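Putative ABC-transporter ATP-binding protein (Alicyclobacillus acidocaldarius, PDB 1Z47) probably binds and hydrolyses ATP as the nucleotide-binding subunit of an ABC transporter thought to import sulfate. Local coordinates at residues V89-Q94 and V166-E171. Sequence-based numbering, arbitrary orientation.
Sequences VGLVFQ and VLLFDE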
ATOM      1  N   VAL B  89      18.579   8.092  21.889  1.00 57.24           N
ATOM      2  CA  VAL B  89      17.752   7.624  20.779  1.00 54.47           C
ATOM      3  C   VAL B  89      18.379   6.480  19.988  1.00 52.69           C
ATOM      4  O   VAL B  89      19.587   6.452  19.773  1.00 53.24           O
ATOM      5  CB  VAL B  89      17.475   8.776  19.805  1.00 51.95           C
ATOM      6  CG1 VAL B  89      16.860   9.953  20.548  1.00 53.59           C
ATOM      7  CG2 VAL B  89      18.765   9.196  19.127  1.00 55.39           C
ATOM      8  N   GLY B  90      17.546   5.543  19.546  1.00 48.70           N
ATOM      9  CA  GLY B  90      18.044   4.422  18.773  1.00 49.63           C
ATOM     10  C   GLY B  90      17.554   4.522  17.339  1.00 48.28           C
ATOM     11  O   GLY B  90      16.442   4.978  17.110  1.00 46.56           O
ATOM     12  N   LEU B  91      18.372   4.089  16.383  1.00 47.03           N
ATOM     13  CA  LEU B  91      18.005   4.161  14.972  1.00 51.01           C
ATOM     14  C   LEU B  91      17.714   2.838  14.256  1.00 51.29           C
ATOM     15  O   LEU B  91      18.485   1.883  14.342  1.00 51.93           O
ATOM     16  CB  LEU B  91      19.107   4.885  14.207  1.00 52.69           C
ATOM     17  CG  LEU B  91      19.311   6.387  14.412  1.00 56.53           C
ATOM     18  CD1 LEU B  91      18.933   6.816  15.812  1.00 56.60           C
ATOM     19  CD2 LEU B  91      20.762   6.712  14.107  1.00 55.84           C
ATOM     20  N   VAL B  92      16.593   2.803  13.543  1.00 50.75           N
ATOM     21  CA  VAL B  92      16.196   1.644  12.734  1.00 52.03           C
ATOM     22  C   VAL B  92      15.960   2.284  11.357  1.00 52.29           C
ATOM     23  O   VAL B  92      14.825   2.600  10.972  1.00 47.14           O
ATOM     24  CB  VAL B  92      14.885   0.992  13.243  1.00 55.31           C
ATOM     25  CG1 VAL B  92      14.631  -0.309  12.492  1.00 53.32           C
ATOM     26  CG2 VAL B  92      14.965   0.733  14.749  1.00 54.26           C
ATOM     27  N   PHE B  93      17.055   2.515  10.645  1.00 54.52           N
ATOM     28  CA  PHE B  93      17.015   3.166   9.334  1.00 62.19           C
ATOM     29  C   PHE B  93      17.230   2.241   8.143  1.00 67.13           C
ATOM     30  O   PHE B  93      17.826   1.170   8.265  1.00 66.49           O
ATOM     31  CB  PHE B  93      18.084   4.266   9.275  1.00 60.27           C
ATOM     32  CG  PHE B  93      17.704   5.548   9.974  1.00 60.72           C
ATOM     33  CD1 PHE B  93      16.852   5.544  11.079  1.00 57.49           C
ATOM     34  CD2 PHE B  93      18.255   6.763   9.553  1.00 60.66           C
ATOM     35  CE1 PHE B  93      16.554   6.729  11.757  1.00 57.37           C
ATOM     36  CE2 PHE B  93      17.965   7.958  10.224  1.00 58.89           C
ATOM     37  CZ  PHE B  93      17.114   7.937  11.330  1.00 60.03           C
ATOM     38  N   GLN B  94      16.744   2.676   6.983  1.00 74.49           N
ATOM     39  CA  GLN B  94      16.919   1.923   5.746  1.00 81.86           C
ATOM     40  C   GLN B  94      18.369   2.219   5.346  1.00 84.27           C
ATOM     41  O   GLN B  94      19.000   1.465   4.605  1.00 86.16           O
ATOM     42  CB  GLN B  94      15.955   2.436   4.662  1.00 84.90           C
ATOM     43  CG  GLN B  94      15.876   1.547   3.410  1.00 90.21           C
ATOM     44  CD  GLN B  94      15.065   2.168   2.282  1.00 91.61           C
ATOM     45  OE1 GLN B  94      13.907   2.545   2.461  1.00 94.98           O
ATOM     46  NE2 GLN B  94      15.672   2.267   1.108  1.00 94.06           N
ATOM     47  N   VAL B 166      14.298   7.213  22.893  1.00 45.80           N
ATOM     48  CA  VAL B 166      13.549   7.415  21.660  1.00 41.86           C
ATOM     49  C   VAL B 166      13.972   6.425  20.574  1.00 39.34           C
ATOM     50  O   VAL B 166      15.142   6.104  20.415  1.00 44.13           O
ATOM     51  CB  VAL B 166      13.728   8.863  21.137  1.00 41.66           C
ATOM     52  CG1 VAL B 166      12.847   9.079  19.914  1.00 41.28           C
ATOM     53  CG2 VAL B 166      13.350   9.880  22.237  1.00 42.55           C
ATOM     54  N   LEU B 167      12.980   5.957  19.825  1.00 40.57           N
ATOM     55  CA  LEU B 167      13.185   5.011  18.746  1.00 39.98           C
ATOM     56  C   LEU B 167      12.744   5.722  17.443  1.00 33.61           C
ATOM     57  O   LEU B 167      11.604   6.196  17.356  1.00 38.77           O
ATOM     58  CB  LEU B 167      12.324   3.781  19.028  1.00 37.67           C
ATOM     59  CG  LEU B 167      12.753   2.404  18.520  1.00 46.90           C
ATOM     60  CD1 LEU B 167      14.146   2.055  19.043  1.00 46.29           C
ATOM     61  CD2 LEU B 167      11.734   1.368  18.994  1.00 39.28           C
ATOM     62  N   LEU B 168      13.655   5.824  16.476  1.00 30.50           N
ATOM     63  CA  LEU B 168      13.367   6.470  15.189  1.00 32.22           C
ATOM     64  C   LEU B 168      13.391   5.511  13.988  1.00 36.85           C
ATOM     65  O   LEU B 168      14.392   4.818  13.754  1.00 38.83           O
ATOM     66  CB  LEU B 168      14.377   7.586  14.945  1.00 35.86           C
ATOM     67  CG  LEU B 168      14.496   8.594  16.097  1.00 37.12           C
ATOM     68  CD1 LEU B 168      15.534   9.646  15.746  1.00 35.58           C
ATOM     69  CD2 LEU B 168      13.130   9.223  16.363  1.00 37.50           C
ATOM     70  N   PHE B 169      12.315   5.496  13.194  1.00 35.93           N
ATOM     71  CA  PHE B 169      12.265   4.610  12.015  1.00 38.74           C
ATOM     72  C   PHE B 169      12.244   5.431  10.729  1.00 39.43           C
ATOM     73  O   PHE B 169      11.369   6.272  10.560  1.00 37.75           O
ATOM     74  CB  PHE B 169      11.007   3.733  12.053  1.00 35.62           C
ATOM     75  CG  PHE B 169      10.945   2.805  13.229  1.00 36.14           C
ATOM     76  CD1 PHE B 169      10.580   3.275  14.486  1.00 37.76           C
ATOM     77  CD2 PHE B 169      11.276   1.461  13.084  1.00 39.22           C
ATOM     78  CE1 PHE B 169      10.545   2.422  15.583  1.00 42.25           C
ATOM     79  CE2 PHE B 169      11.248   0.592  14.173  1.00 37.21           C
ATOM     80  CZ  PHE B 169      10.882   1.073  15.426  1.00 43.35           C
ATOM     81  N   ASP B 170      13.203   5.218   9.836  1.00 38.20           N
ATOM     82  CA  ASP B 170      13.189   5.953   8.574  1.00 48.43           C
ATOM     83  C   ASP B 170      12.844   5.021   7.408  1.00 52.69           C
ATOM     84  O   ASP B 170      13.746   4.547   6.709  1.00 54.24           O
ATOM     85  CB  ASP B 170      14.540   6.610   8.310  1.00 47.19           C
ATOM     86  CG  ASP B 170      14.485   7.633   7.180  1.00 53.92           C
ATOM     87  OD1 ASP B 170      15.563   8.143   6.805  1.00 58.23           O
ATOM     88  OD2 ASP B 170      13.377   7.945   6.667  1.00 51.51           O
ATOM     89  N   GLU B 171      11.544   4.755   7.222  1.00 55.16           N
ATOM     90  CA  GLU B 171      11.038   3.895   6.141  1.00 59.06           C
ATOM     91  C   GLU B 171      11.918   2.662   5.963  1.00 60.90           C
ATOM     92  O   GLU B 171      12.277   2.295   4.839  1.00 57.29           O
ATOM     93  CB  GLU B 171      10.996   4.672   4.816  1.00 61.31           C
ATOM     94  CG  GLU B 171      12.379   5.043   4.290  1.00 71.04           C
ATOM     95  CD  GLU B 171      12.371   5.601   2.875  1.00 79.87           C
ATOM     96  OE1 GLU B 171      11.932   4.882   1.940  1.00 81.34           O
ATOM     97  OE2 GLU B 171      12.817   6.760   2.704  1.00 83.03           O
TER
HETATM   98  O   HOH W   1      17.190   5.967   6.295  1.00 51.40           O
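Phe93 carries CG anti to its own carbonyl carbon (chi1 -79°), which lays its ring against the Asp170 methylene: Asp170 CB lies 3.7 Å from the Phe93 ring centroid, a CH-pi contact almost on the ring normal. Asp170 holds CG anti to its backbone N; its carboxylate plane is turned 78° from the ring, and a water donates to OD1. At the ring edge, in its plane, CE1 of Phe93 lies 3.5 Å from Leu168 O, which also accepts a hydrogen bond from Val92 N (3.0 Å). The two strands run parallel, as edge strand and neighbour in the P-loop NTPase core of the ABC ATPase; Asp170 and Glu171 fit the end of a Walker B motif, with Asp170 reaching the probable Walker A loop. An alanine in place of Phe93 would probably leave Asp170 CB without its ring face and open a gap beside Leu58 and Leu64. On the other sheet face, Val92 lies beside Phe169, CB 3.6 Å from CD2, against helix 148-160. Gly90 donates through N to Val166 O and accepts at O from Leu168 N. The last bond, Asp170 N to Val92 O, stretches to 3.3 Å, its donor tilted 32° from the carbonyl plane.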